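Local coordinates for protein diadenosine tetraphosphatase, putative (Trypanosoma brucei, PDB 2QJC) that probably hydrolyses phosphoanhydride or phosphoester bonds, perhaps those of diadenosine tetraphosphate, as a manganese-binding phosphatase of the calcineurin-like phosphoesterase family, at residues 19-23 with 40-44; 159-163 with 204-208; 191-197 with 214-218; 136-142 with 198-204. All blocks are in the same frame, centred on the assembly; numbering follows the deposited sequence.

How the interactions relate
Interactions 2 and 4 supply two protein ligands of one manganese and share H204. The strand pair of interaction 4 delivers H141 and H204 to that ion, which D55 and N81 also bind, and interaction 2 fixes the far side of the H204 ring and places R162 on the bound phosphate; their centres are about 12 Å apart, and T159 O lies 3.1 Å from H141 CD2. Interaction 3 closes the other edge of strand 199-202, its centre about 10 Å from that of interaction 4, with W194 CH2 3.7 Å from M138 CE. Interaction 1 belongs to the facing sheet, on whose strand I23 CG2 packs 3.6 Å from V201 CG1 of interaction 4.

Interaction 1: residues 19-23 with 40-44; sequences GRVII and AVSFK
The guanidinium of R20 binds carbonyls at and just beyond the end of helix 31-41. NH2 of R20 donates to V41 O at 2.6 Å, while NH1 of R20 adds weak hydrogen bonds to V41 O at 3.1 Å and to S42 O at 3.4 Å. This is the first half of a beta-alpha-beta unit, strand 21-24, helix 31-41 and strand 49-52, in the calcineurin-like phosphoesterase fold. The helix stops in a Schellman motif: S42 takes positive phi (62/51), and the chain then extends through F43 and K44. R20 reaches across with chi1 to chi3 all t, and NH1 of R20 also forms a salt bridge with D48, which accepts from the backbone N of K44. In CA register, R20 sits opposite K44 at 9.6 Å and I22 opposite V41 at 8.4 Å, so the R20 and I22 side chains bridge the gap. Under the polar group, I22 (mt) and V41 (m) point at each other from strand and helix, in a layer continued by L50 of strand 49-52 and I242 of strand 240-245. CD1 of I22 lies 3.3 Å from V41 CG2 and 3.9 Å from F43 CD1, at the edge of that ring (F43 chi1 t).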
loop_
_atom_site.group_PDB
_atom_site.type_symbol
_atom_site.label_atom_id
_atom_site.label_comp_id
_atom_site.label_asym_id
_atom_site.label_seq_id
_atom_site.Cartn_x
_atom_site.Cartn_y
_atom_site.Cartn_z
ATOM N N GLY A 19 -5.592 19.192 1.144
ATOM C CA GLY A 19 -5.956 19.078 2.540
ATOM C C GLY A 19 -5.120 18.000 3.206
ATOM O O GLY A 19 -4.113 17.550 2.659
ATOM N N ARG A 20 -5.540 17.586 4.394
ATOM C CA ARG A 20 -4.851 16.563 5.165
ATOM C C ARG A 20 -4.991 15.192 4.485
ATOM O O ARG A 20 -6.083 14.810 4.053
ATOM C CB ARG A 20 -5.463 16.536 6.555
ATOM C CG ARG A 20 -4.754 15.728 7.605
ATOM C CD ARG A 20 -5.756 15.529 8.739
ATOM N NE ARG A 20 -5.185 14.901 9.914
ATOM C CZ ARG A 20 -5.895 14.237 10.817
ATOM N NH1 ARG A 20 -7.211 14.108 10.672
ATOM N NH2 ARG A 20 -5.286 13.712 11.869
ATOM N N VAL A 21 -3.885 14.453 4.390
ATOM C CA VAL A 21 -3.900 13.138 3.751
ATOM C C VAL A 21 -3.403 12.028 4.679
ATOM O O VAL A 21 -2.359 12.150 5.311
ATOM C CB VAL A 21 -3.042 13.144 2.463
ATOM C CG1 VAL A 21 -3.002 11.732 1.842
ATOM C CG2 VAL A 21 -3.619 14.138 1.469
ATOM N N ILE A 22 -4.165 10.939 4.739
ATOM C CA ILE A 22 -3.839 9.808 5.590
ATOM C C ILE A 22 -3.563 8.569 4.733
ATOM O O ILE A 22 -4.416 8.115 3.977
ATOM C CB ILE A 22 -4.999 9.550 6.577
ATOM C CG1 ILE A 22 -5.161 10.774 7.490
ATOM C CG2 ILE A 22 -4.725 8.316 7.418
ATOM C CD1 ILE A 22 -6.382 10.732 8.352
ATOM N N ILE A 23 -2.351 8.041 4.854
ATOM C CA ILE A 23 -1.921 6.875 4.091
ATOM C C ILE A 23 -1.712 5.706 5.051
ATOM O O ILE A 23 -0.912 5.795 5.998
ATOM C CB ILE A 23 -0.615 7.192 3.325
ATOM C CG1 ILE A 23 -0.824 8.460 2.484
ATOM C CG2 ILE A 23 -0.228 6.012 2.432
ATOM C CD1 ILE A 23 0.427 8.983 1.817
ATOM N N ALA A 40 -8.071 6.806 15.738
ATOM C CA ALA A 40 -6.757 7.196 16.234
ATOM C C ALA A 40 -6.153 8.421 15.534
ATOM O O ALA A 40 -5.206 9.026 16.047
ATOM C CB ALA A 40 -5.795 6.014 16.138
ATOM N N VAL A 41 -6.677 8.784 14.368
ATOM C CA VAL A 41 -6.158 9.953 13.659
ATOM C C VAL A 41 -7.224 11.039 13.573
ATOM O O VAL A 41 -6.984 12.112 13.018
ATOM C CB VAL A 41 -5.695 9.612 12.214
ATOM C CG1 VAL A 41 -4.727 8.438 12.235
ATOM C CG2 VAL A 41 -6.898 9.319 11.330
ATOM N N SER A 42 -8.404 10.746 14.117
ATOM C CA SER A 42 -9.520 11.686 14.103
ATOM C C SER A 42 -9.928 11.990 12.667
ATOM O O SER A 42 -10.040 13.152 12.268
ATOM C CB SER A 42 -9.136 12.983 14.825
ATOM O OG SER A 42 -8.749 12.726 16.164
ATOM N N PHE A 43 -10.147 10.927 11.899
ATOM C CA PHE A 43 -10.543 11.025 10.501
ATOM C C PHE A 43 -11.842 11.816 10.354
ATOM O O PHE A 43 -12.843 11.508 11.002
ATOM C CB PHE A 43 -10.724 9.623 9.918
ATOM C CG PHE A 43 -11.090 9.613 8.463
ATOM C CD1 PHE A 43 -10.150 9.939 7.493
ATOM C CD2 PHE A 43 -12.383 9.291 8.062
ATOM C CE1 PHE A 43 -10.495 9.948 6.146
ATOM C CE2 PHE A 43 -12.736 9.298 6.720
ATOM C CZ PHE A 43 -11.793 9.627 5.762
ATOM N N LYS A 44 -11.822 12.828 9.488
ATOM C CA LYS A 44 -12.997 13.664 9.261
ATOM C C LYS A 44 -13.474 13.538 7.825
ATOM O O LYS A 44 -13.003 14.254 6.939
ATOM C CB LYS A 44 -12.671 15.132 9.557
ATOM C CG LYS A 44 -11.890 15.353 10.844
ATOM C CD LYS A 44 -12.597 14.747 12.049
ATOM C CE LYS A 44 -13.960 15.377 12.287
ATOM N NZ LYS A 44 -14.596 14.815 13.512
#

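Interaction 2: residues 159-163 with 204-208; sequences TTMRN and HDARR. With MN (manganese (II) ion), chain C; PO4 (phosphate ion), chain D.
R162 contributes the largest buried area here and reaches from the chain after helix 155-160 to the active-site phosphate. Its chi angles run m, t, t, then -82°, which sets the guanidinium between two side chains: H204 CE1 lies over one face, 3.6 Å from NH2 of R162, and the R207 guanidinium (mtt) stacks flat on the other, centres 4.1 Å apart and planes at 3°. NH2 of R162 donates to PO4 O2 at 2.8 Å, and NH1 of R162 makes a weakly bonded salt bridge to D205 OD2 at 3.0 Å.

D205 (chi1 t), at the centre of an inverse gamma turn, also pairs through OD1 with R208 NH1 at 2.8 Å. R208 (mtt) donates NH2 to N163 OD1 at 2.9 Å and NH1, weakly, to R162 O at 3.1 Å. H204 has positive phi (64/-56) and chi1 t; its NE2 donates to T160 O at 3.1 Å, leaving ND1 to bind manganese at 2.3 Å. The same ion takes PO4 O4 at 2.5 Å. The phosphate, probably from the crystallisation liquor, may mark where a substrate phosphate would bind. CA register pairs T160 with H204 (7.3 Å) and R162 with D205 (6.5 Å). R162 and N163 form a classic beta bulge against T180 of strand 177-180, M161 packs on A179 of that strand, and T159 and T160 touch N81 of helix 81-91.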
loop_
_atom_site.group_PDB
_atom_site.type_symbol
_atom_site.label_atom_id
_atom_site.label_comp_id
_atom_site.label_asym_id
_atom_site.label_seq_id
_atom_site.Cartn_x
_atom_site.Cartn_y
_atom_site.Cartn_z
ATOM N N THR A 159 4.766 -3.978 -7.244
ATOM C CA THR A 159 3.898 -4.679 -6.298
ATOM C C THR A 159 4.579 -5.784 -5.494
ATOM O O THR A 159 3.968 -6.333 -4.568
ATOM C CB THR A 159 2.662 -5.302 -6.996
ATOM O OG1 THR A 159 3.085 -6.193 -8.036
ATOM C CG2 THR A 159 1.775 -4.217 -7.580
ATOM N N THR A 160 5.831 -6.106 -5.823
ATOM C CA THR A 160 6.531 -7.183 -5.107
ATOM C C THR A 160 7.980 -6.955 -4.666
ATOM O O THR A 160 8.525 -7.774 -3.921
ATOM C CB THR A 160 6.564 -8.495 -5.949
ATOM O OG1 THR A 160 7.487 -8.337 -7.034
ATOM C CG2 THR A 160 5.191 -8.824 -6.514
HETATM N N MSE A 161 8.613 -5.869 -5.098
HETATM C CA MSE A 161 10.026 -5.664 -4.758
HETATM C C MSE A 161 10.391 -5.462 -3.284
HETATM O O MSE A 161 9.709 -4.745 -2.545
HETATM C CB MSE A 161 10.609 -4.504 -5.585
HETATM C CG MSE A 161 10.316 -3.106 -5.036
HETATM SE SE MSE A 161 10.967 -1.681 -6.205
HETATM C CE MSE A 161 12.865 -1.928 -6.025
ATOM N N ARG A 162 11.480 -6.110 -2.872
ATOM C CA ARG A 162 11.998 -5.995 -1.510
ATOM C C ARG A 162 13.464 -5.552 -1.577
ATOM O O ARG A 162 13.934 -4.747 -0.758
ATOM C CB ARG A 162 11.922 -7.339 -0.779
ATOM C CG ARG A 162 10.519 -7.818 -0.460
ATOM C CD ARG A 162 10.551 -9.264 0.034
ATOM N NE ARG A 162 9.259 -9.940 -0.126
ATOM C CZ ARG A 162 8.245 -9.822 0.721
ATOM N NH1 ARG A 162 8.362 -9.056 1.799
ATOM N NH2 ARG A 162 7.116 -10.478 0.494
ATOM N N ASN A 163 14.167 -6.069 -2.580
ATOM C CA ASN A 163 15.580 -5.792 -2.774
ATOM C C ASN A 163 15.973 -5.296 -4.171
ATOM O O ASN A 163 15.237 -5.454 -5.144
ATOM C CB ASN A 163 16.387 -7.064 -2.462
ATOM C CG ASN A 163 16.608 -7.280 -0.967
ATOM O OD1 ASN A 163 15.837 -6.806 -0.133
ATOM N ND2 ASN A 163 17.671 -8.009 -0.627
ATOM N N HIS A 204 3.737 -3.587 1.907
ATOM C CA HIS A 204 4.208 -4.883 1.396
ATOM C C HIS A 204 5.209 -5.743 2.188
ATOM O O HIS A 204 4.927 -6.911 2.475
ATOM C CB HIS A 204 4.764 -4.689 -0.026
ATOM C CG HIS A 204 5.334 -5.935 -0.641
ATOM N ND1 HIS A 204 4.584 -7.071 -0.860
ATOM C CD2 HIS A 204 6.575 -6.210 -1.111
ATOM C CE1 HIS A 204 5.335 -7.992 -1.439
ATOM N NE2 HIS A 204 6.549 -7.494 -1.603
ATOM N N ASP A 205 6.367 -5.169 2.519
ATOM C CA ASP A 205 7.460 -5.874 3.198
ATOM C C ASP A 205 7.299 -6.085 4.710
ATOM O O ASP A 205 8.062 -5.529 5.506
ATOM C CB ASP A 205 8.777 -5.128 2.914
ATOM C CG ASP A 205 10.029 -5.993 3.144
ATOM O OD1 ASP A 205 11.148 -5.491 2.898
ATOM O OD2 ASP A 205 9.907 -7.163 3.565
ATOM N N ALA A 206 6.323 -6.908 5.097
ATOM C CA ALA A 206 6.068 -7.198 6.512
ATOM C C ALA A 206 7.302 -7.748 7.234
ATOM O O ALA A 206 7.487 -7.520 8.428
ATOM C CB ALA A 206 4.902 -8.198 6.641
ATOM N N ARG A 207 8.151 -8.477 6.515
ATOM C CA ARG A 207 9.361 -9.038 7.130
ATOM C C ARG A 207 10.237 -7.986 7.801
ATOM O O ARG A 207 10.928 -8.279 8.771
ATOM C CB ARG A 207 10.217 -9.745 6.093
ATOM C CG ARG A 207 9.547 -10.890 5.405
ATOM C CD ARG A 207 10.500 -11.487 4.427
ATOM N NE ARG A 207 9.806 -12.370 3.506
ATOM C CZ ARG A 207 10.366 -12.890 2.426
ATOM N NH1 ARG A 207 11.631 -12.606 2.145
ATOM N NH2 ARG A 207 9.657 -13.675 1.627
ATOM N N ARG A 208 10.228 -6.769 7.268
ATOM C CA ARG A 208 11.049 -5.702 7.821
ATOM C C ARG A 208 10.313 -4.769 8.766
ATOM O O ARG A 208 10.930 -3.929 9.424
ATOM C CB ARG A 208 11.671 -4.887 6.687
ATOM C CG ARG A 208 12.730 -5.636 5.895
ATOM C CD ARG A 208 13.422 -4.705 4.899
ATOM N NE ARG A 208 14.652 -5.289 4.373
ATOM C CZ ARG A 208 14.833 -5.660 3.108
ATOM N NH1 ARG A 208 13.859 -5.511 2.213
ATOM N NH2 ARG A 208 15.995 -6.183 2.735
HETATM MN MN MN C . 2.334 -7.429 -0.639
HETATM P P PO4 D . 3.127 -10.020 1.992
HETATM O O1 PO4 D . 3.025 -9.988 3.616
HETATM O O2 PO4 D . 4.632 -9.698 1.602
HETATM O O3 PO4 D . 2.727 -11.442 1.506
HETATM O O4 PO4 D . 2.188 -8.926 1.409
HETATM O O HOH W 1 6.517 -10.103 4.406
#

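Interaction 3: residues 191-197 with 214-218; sequences ASMWRGP and YKPLA
L217 and Y214 supply most of the surface that 214-218 buries against 191-197. L217 (mt) points its side chain into the bend around G196: CD1 of L217 lies 3.7 Å from R195 O and its CD2 4.1 Å from G196 CA. A CB on G196 would clash with L217 CD2, and at phi/psi 86/-152 it would also press on the carbonyl O of R195. A cis peptide bond to P197 follows, matched by another between K215 and P216. The two irregular segments lie beside strand 199-202, one leading into it, the other into its parallel neighbour 218-220. Y214 (chi1 m) lays a ring face over the A191-S192 backbone, with CD2 of Y214 3.6 Å from A191 CB and CE1 of Y214 3.5 Å from S192 CA. Between these ends W194 (chi1 t, chi2 -104°) brings CD1 within 3.1 Å of L217 O, at the ring edge; its NE1 is hydrogen-bonded to E198 O. CA register pairs S192 with Y214 (6.7 Å) and G196 with L217 (5.9 Å).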
loop_
_atom_site.group_PDB
_atom_site.type_symbol
_atom_site.label_atom_id
_atom_site.label_comp_id
_atom_site.label_asym_id
_atom_site.label_seq_id
_atom_site.Cartn_x
_atom_site.Cartn_y
_atom_site.Cartn_z
ATOM N N ALA A 191 14.354 0.527 -0.610
ATOM C CA ALA A 191 14.225 1.891 -0.095
ATOM C C ALA A 191 15.540 2.621 0.160
ATOM O O ALA A 191 15.607 3.847 0.013
ATOM C CB ALA A 191 13.376 1.898 1.171
ATOM N N SER A 192 16.589 1.891 0.534
ATOM C CA SER A 192 17.875 2.548 0.789
ATOM C C SER A 192 18.444 3.172 -0.486
ATOM O O SER A 192 19.317 4.035 -0.424
ATOM C CB SER A 192 18.899 1.553 1.352
ATOM O OG SER A 192 19.341 0.660 0.344
HETATM N N MSE A 193 17.946 2.742 -1.639
HETATM C CA MSE A 193 18.438 3.248 -2.919
HETATM C C MSE A 193 17.608 4.387 -3.508
HETATM O O MSE A 193 17.964 4.937 -4.557
HETATM C CB MSE A 193 18.481 2.114 -3.940
HETATM C CG MSE A 193 19.243 0.886 -3.485
HETATM SE SE MSE A 193 21.130 1.226 -3.314
HETATM C CE MSE A 193 21.616 1.073 -5.177
ATOM N N TRP A 194 16.504 4.733 -2.848
ATOM C CA TRP A 194 15.623 5.790 -3.338
ATOM C C TRP A 194 16.177 7.175 -3.021
ATOM O O TRP A 194 16.595 7.448 -1.893
ATOM C CB TRP A 194 14.212 5.619 -2.751
ATOM C CG TRP A 194 13.277 6.740 -3.110
ATOM C CD1 TRP A 194 12.876 7.759 -2.301
ATOM C CD2 TRP A 194 12.707 6.999 -4.395
ATOM N NE1 TRP A 194 12.092 8.645 -3.002
ATOM C CE2 TRP A 194 11.971 8.203 -4.292
ATOM C CE3 TRP A 194 12.747 6.333 -5.628
ATOM C CZ2 TRP A 194 11.279 8.760 -5.378
ATOM C CZ3 TRP A 194 12.058 6.885 -6.709
ATOM C CH2 TRP A 194 11.335 8.088 -6.574
ATOM N N ARG A 195 16.167 8.057 -4.017
ATOM C CA ARG A 195 16.713 9.393 -3.829
ATOM C C ARG A 195 15.760 10.588 -3.912
ATOM O O ARG A 195 16.170 11.715 -3.657
ATOM C CB ARG A 195 17.876 9.590 -4.795
ATOM C CG ARG A 195 18.947 8.532 -4.618
ATOM C CD ARG A 195 20.265 8.942 -5.241
ATOM N NE ARG A 195 21.303 7.952 -4.971
ATOM C CZ ARG A 195 22.588 8.119 -5.266
ATOM N NH1 ARG A 195 22.991 9.244 -5.846
ATOM N NH2 ARG A 195 23.468 7.165 -4.986
ATOM N N GLY A 196 14.498 10.351 -4.251
ATOM C CA GLY A 196 13.553 11.451 -4.332
ATOM C C GLY A 196 13.572 12.148 -5.681
ATOM O O GLY A 196 13.905 11.528 -6.686
ATOM N N PRO A 197 13.233 13.447 -5.740
ATOM C CA PRO A 197 12.836 14.328 -4.638
ATOM C C PRO A 197 11.559 13.947 -3.881
ATOM O O PRO A 197 11.374 14.380 -2.746
ATOM C CB PRO A 197 12.716 15.688 -5.321
ATOM C CG PRO A 197 12.179 15.319 -6.666
ATOM C CD PRO A 197 13.019 14.115 -7.041
ATOM N N TYR A 214 14.751 5.993 6.436
ATOM C CA TYR A 214 15.003 6.652 5.167
ATOM C C TYR A 214 14.209 7.937 5.054
ATOM O O TYR A 214 14.159 8.558 3.994
ATOM C CB TYR A 214 14.670 5.705 4.018
ATOM C CG TYR A 214 15.344 4.358 4.151
ATOM C CD1 TYR A 214 16.732 4.237 4.081
ATOM C CD2 TYR A 214 14.592 3.204 4.354
ATOM C CE1 TYR A 214 17.357 2.990 4.209
ATOM C CE2 TYR A 214 15.199 1.956 4.482
ATOM C CZ TYR A 214 16.577 1.857 4.408
ATOM O OH TYR A 214 17.166 0.626 4.523
ATOM N N LYS A 215 13.579 8.330 6.151
ATOM C CA LYS A 215 12.814 9.565 6.157
ATOM C C LYS A 215 13.804 10.692 5.898
ATOM O O LYS A 215 14.977 10.597 6.254
ATOM C CB LYS A 215 12.124 9.782 7.512
ATOM C CG LYS A 215 11.169 8.674 7.903
ATOM C CD LYS A 215 10.463 8.956 9.213
ATOM C CE LYS A 215 9.352 9.984 9.047
ATOM N NZ LYS A 215 8.558 10.133 10.302
ATOM N N PRO A 216 13.348 11.768 5.254
ATOM C CA PRO A 216 11.976 11.948 4.779
ATOM C C PRO A 216 11.762 11.470 3.336
ATOM O O PRO A 216 10.690 11.677 2.768
ATOM C CB PRO A 216 11.782 13.449 4.910
ATOM C CG PRO A 216 13.119 13.961 4.455
ATOM C CD PRO A 216 14.099 13.036 5.172
ATOM N N LEU A 217 12.769 10.826 2.749
ATOM C CA LEU A 217 12.665 10.363 1.366
ATOM C C LEU A 217 11.765 9.149 1.149
ATOM O O LEU A 217 11.260 8.946 0.048
ATOM C CB LEU A 217 14.060 10.076 0.798
ATOM C CG LEU A 217 14.953 11.305 0.587
ATOM C CD1 LEU A 217 16.283 10.872 -0.008
ATOM C CD2 LEU A 217 14.256 12.295 -0.347
ATOM N N ALA A 218 11.572 8.342 2.187
ATOM C CA ALA A 218 10.724 7.156 2.071
ATOM C C ALA A 218 10.152 6.717 3.419
ATOM O O ALA A 218 10.712 7.029 4.472
ATOM C CB ALA A 218 11.505 6.001 1.417
#

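Interaction 4: residues 136-142 with 198-204; sequences NVMVAHA and ETVVFGH. With MN (manganese (II) ion), chain C.
Strands 137-140 and 199-202 run parallel inside a mixed sheet, axes 4.7 Å apart and at 30°, pairing V137 with T199, M138 with V200 and V139 with V201. The hydrogen-bond ladder runs T199 N to N136 O (3.1 Å), M138 N to T199 O and V201 N to M138 O (both 2.9 Å); A140 N to V201 O is weak (3.4 Å). Beyond the regular strands, G203 N still finds H141 O at 3.0 Å. The V200 backbone is hydrogen-bonded to L217 and I219 on the other side, and T199 OG1 to P216 O. V137 CG1 meets V201 CG2 at 4.0 Å on the face that packs on I23; M138 (mtm) lies on the other. H204 CB sits over the H141 ring, 3.7 Å from its centroid. H141 ND1 is hydrogen-bonded to V53 O and H204 NE2 to T160 O; the remaining nitrogens, H141 NE2 and H204 ND1, bind the same manganese at 2.3 Å each, consistent with the carbonyls orienting the rings as metal ligands.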
loop_
_atom_site.group_PDB
_atom_site.type_symbol
_atom_site.label_atom_id
_atom_site.label_comp_id
_atom_site.label_asym_id
_atom_site.label_seq_id
_atom_site.Cartn_x
_atom_site.Cartn_y
_atom_site.Cartn_z
ATOM N N ASN A 136 4.140 16.486 -1.944
ATOM C CA ASN A 136 5.342 15.891 -2.521
ATOM C C ASN A 136 5.469 14.416 -2.107
ATOM O O ASN A 136 6.513 13.972 -1.636
ATOM C CB ASN A 136 6.597 16.671 -2.104
ATOM C CG ASN A 136 7.847 16.187 -2.822
ATOM O OD1 ASN A 136 7.815 15.883 -4.018
ATOM N ND2 ASN A 136 8.955 16.123 -2.100
ATOM N N VAL A 137 4.389 13.665 -2.309
ATOM C CA VAL A 137 4.335 12.246 -1.963
ATOM C C VAL A 137 3.927 11.357 -3.144
ATOM O O VAL A 137 3.250 11.808 -4.068
ATOM C CB VAL A 137 3.331 12.028 -0.786
ATOM C CG1 VAL A 137 2.837 10.586 -0.747
ATOM C CG2 VAL A 137 4.004 12.380 0.534
HETATM N N MSE A 138 4.360 10.097 -3.110
HETATM C CA MSE A 138 4.001 9.108 -4.129
HETATM C C MSE A 138 3.747 7.762 -3.434
HETATM O O MSE A 138 4.556 7.304 -2.613
HETATM C CB MSE A 138 5.103 8.953 -5.187
HETATM C CG MSE A 138 5.291 10.186 -6.080
HETATM SE SE MSE A 138 6.139 9.819 -7.805
HETATM C CE MSE A 138 7.895 9.306 -7.205
ATOM N N VAL A 139 2.622 7.133 -3.758
ATOM C CA VAL A 139 2.253 5.863 -3.142
ATOM C C VAL A 139 2.319 4.685 -4.116
ATOM O O VAL A 139 1.781 4.751 -5.223
ATOM C CB VAL A 139 0.800 5.955 -2.544
ATOM C CG1 VAL A 139 0.428 4.661 -1.826
ATOM C CG2 VAL A 139 0.701 7.134 -1.585
ATOM N N ALA A 140 3.001 3.620 -3.698
ATOM C CA ALA A 140 3.126 2.383 -4.472
ATOM C C ALA A 140 3.063 1.255 -3.430
ATOM O O ALA A 140 3.373 1.474 -2.262
ATOM C CB ALA A 140 4.460 2.346 -5.236
ATOM N N HIS A 141 2.669 0.053 -3.837
ATOM C CA HIS A 141 2.546 -1.038 -2.873
ATOM C C HIS A 141 3.855 -1.539 -2.260
ATOM O O HIS A 141 3.966 -1.646 -1.031
ATOM C CB HIS A 141 1.783 -2.224 -3.485
ATOM C CG HIS A 141 1.668 -3.394 -2.559
ATOM N ND1 HIS A 141 0.972 -3.336 -1.369
ATOM C CD2 HIS A 141 2.226 -4.627 -2.609
ATOM C CE1 HIS A 141 1.110 -4.481 -0.723
ATOM N NE2 HIS A 141 1.867 -5.280 -1.453
ATOM N N ALA A 142 4.838 -1.850 -3.101
ATOM C CA ALA A 142 6.124 -2.355 -2.618
ATOM C C ALA A 142 7.258 -1.350 -2.786
ATOM O O ALA A 142 8.163 -1.274 -1.950
ATOM C CB ALA A 142 6.481 -3.670 -3.337
ATOM N N GLU A 198 10.682 13.149 -4.487
ATOM C CA GLU A 198 9.444 12.762 -3.808
ATOM C C GLU A 198 9.645 11.767 -2.668
ATOM O O GLU A 198 10.583 10.974 -2.673
ATOM C CB GLU A 198 8.433 12.133 -4.784
ATOM C CG GLU A 198 8.017 13.002 -5.957
ATOM C CD GLU A 198 9.034 12.987 -7.079
ATOM O OE1 GLU A 198 10.144 12.448 -6.881
ATOM O OE2 GLU A 198 8.719 13.519 -8.161
ATOM N N THR A 199 8.753 11.822 -1.684
ATOM C CA THR A 199 8.787 10.868 -0.582
ATOM C C THR A 199 7.875 9.728 -1.041
ATOM O O THR A 199 6.711 9.960 -1.383
ATOM C CB THR A 199 8.187 11.446 0.716
ATOM O OG1 THR A 199 9.030 12.488 1.218
ATOM C CG2 THR A 199 8.042 10.346 1.770
ATOM N N VAL A 200 8.400 8.508 -1.073
ATOM C CA VAL A 200 7.600 7.361 -1.478
ATOM C C VAL A 200 7.084 6.640 -0.238
ATOM O O VAL A 200 7.860 6.256 0.639
ATOM C CB VAL A 200 8.424 6.371 -2.329
ATOM C CG1 VAL A 200 7.641 5.066 -2.546
ATOM C CG2 VAL A 200 8.762 7.014 -3.669
ATOM N N VAL A 201 5.770 6.474 -0.162
ATOM C CA VAL A 201 5.156 5.787 0.962
ATOM C C VAL A 201 4.678 4.419 0.468
ATOM O O VAL A 201 3.960 4.319 -0.532
ATOM C CB VAL A 201 3.975 6.610 1.529
ATOM C CG1 VAL A 201 3.398 5.911 2.750
ATOM C CG2 VAL A 201 4.450 8.047 1.879
ATOM N N PHE A 202 5.064 3.368 1.179
ATOM C CA PHE A 202 4.715 2.014 0.762
ATOM C C PHE A 202 4.415 1.062 1.922
ATOM O O PHE A 202 4.436 1.458 3.080
ATOM C CB PHE A 202 5.874 1.460 -0.075
ATOM C CG PHE A 202 7.179 1.342 0.694
ATOM C CD1 PHE A 202 7.641 0.098 1.120
ATOM C CD2 PHE A 202 7.933 2.480 1.002
ATOM C CE1 PHE A 202 8.836 -0.015 1.842
ATOM C CE2 PHE A 202 9.128 2.382 1.723
ATOM C CZ PHE A 202 9.583 1.131 2.145
ATOM N N GLY A 203 4.145 -0.195 1.585
ATOM C CA GLY A 203 3.878 -1.237 2.572
ATOM C C GLY A 203 4.532 -2.532 2.092
ATOM O O GLY A 203 5.747 -2.575 1.906
ATOM N N HIS A 204 3.737 -3.587 1.907
ATOM C CA HIS A 204 4.208 -4.883 1.396
ATOM C C HIS A 204 5.209 -5.743 2.188
ATOM O O HIS A 204 4.927 -6.911 2.475
ATOM C CB HIS A 204 4.764 -4.689 -0.026
ATOM C CG HIS A 204 5.334 -5.935 -0.641
ATOM N ND1 HIS A 204 4.584 -7.071 -0.860
ATOM C CD2 HIS A 204 6.575 -6.210 -1.111
ATOM C CE1 HIS A 204 5.335 -7.992 -1.439
ATOM N NE2 HIS A 204 6.549 -7.494 -1.603
HETATM MN MN MN C . 2.334 -7.429 -0.639
#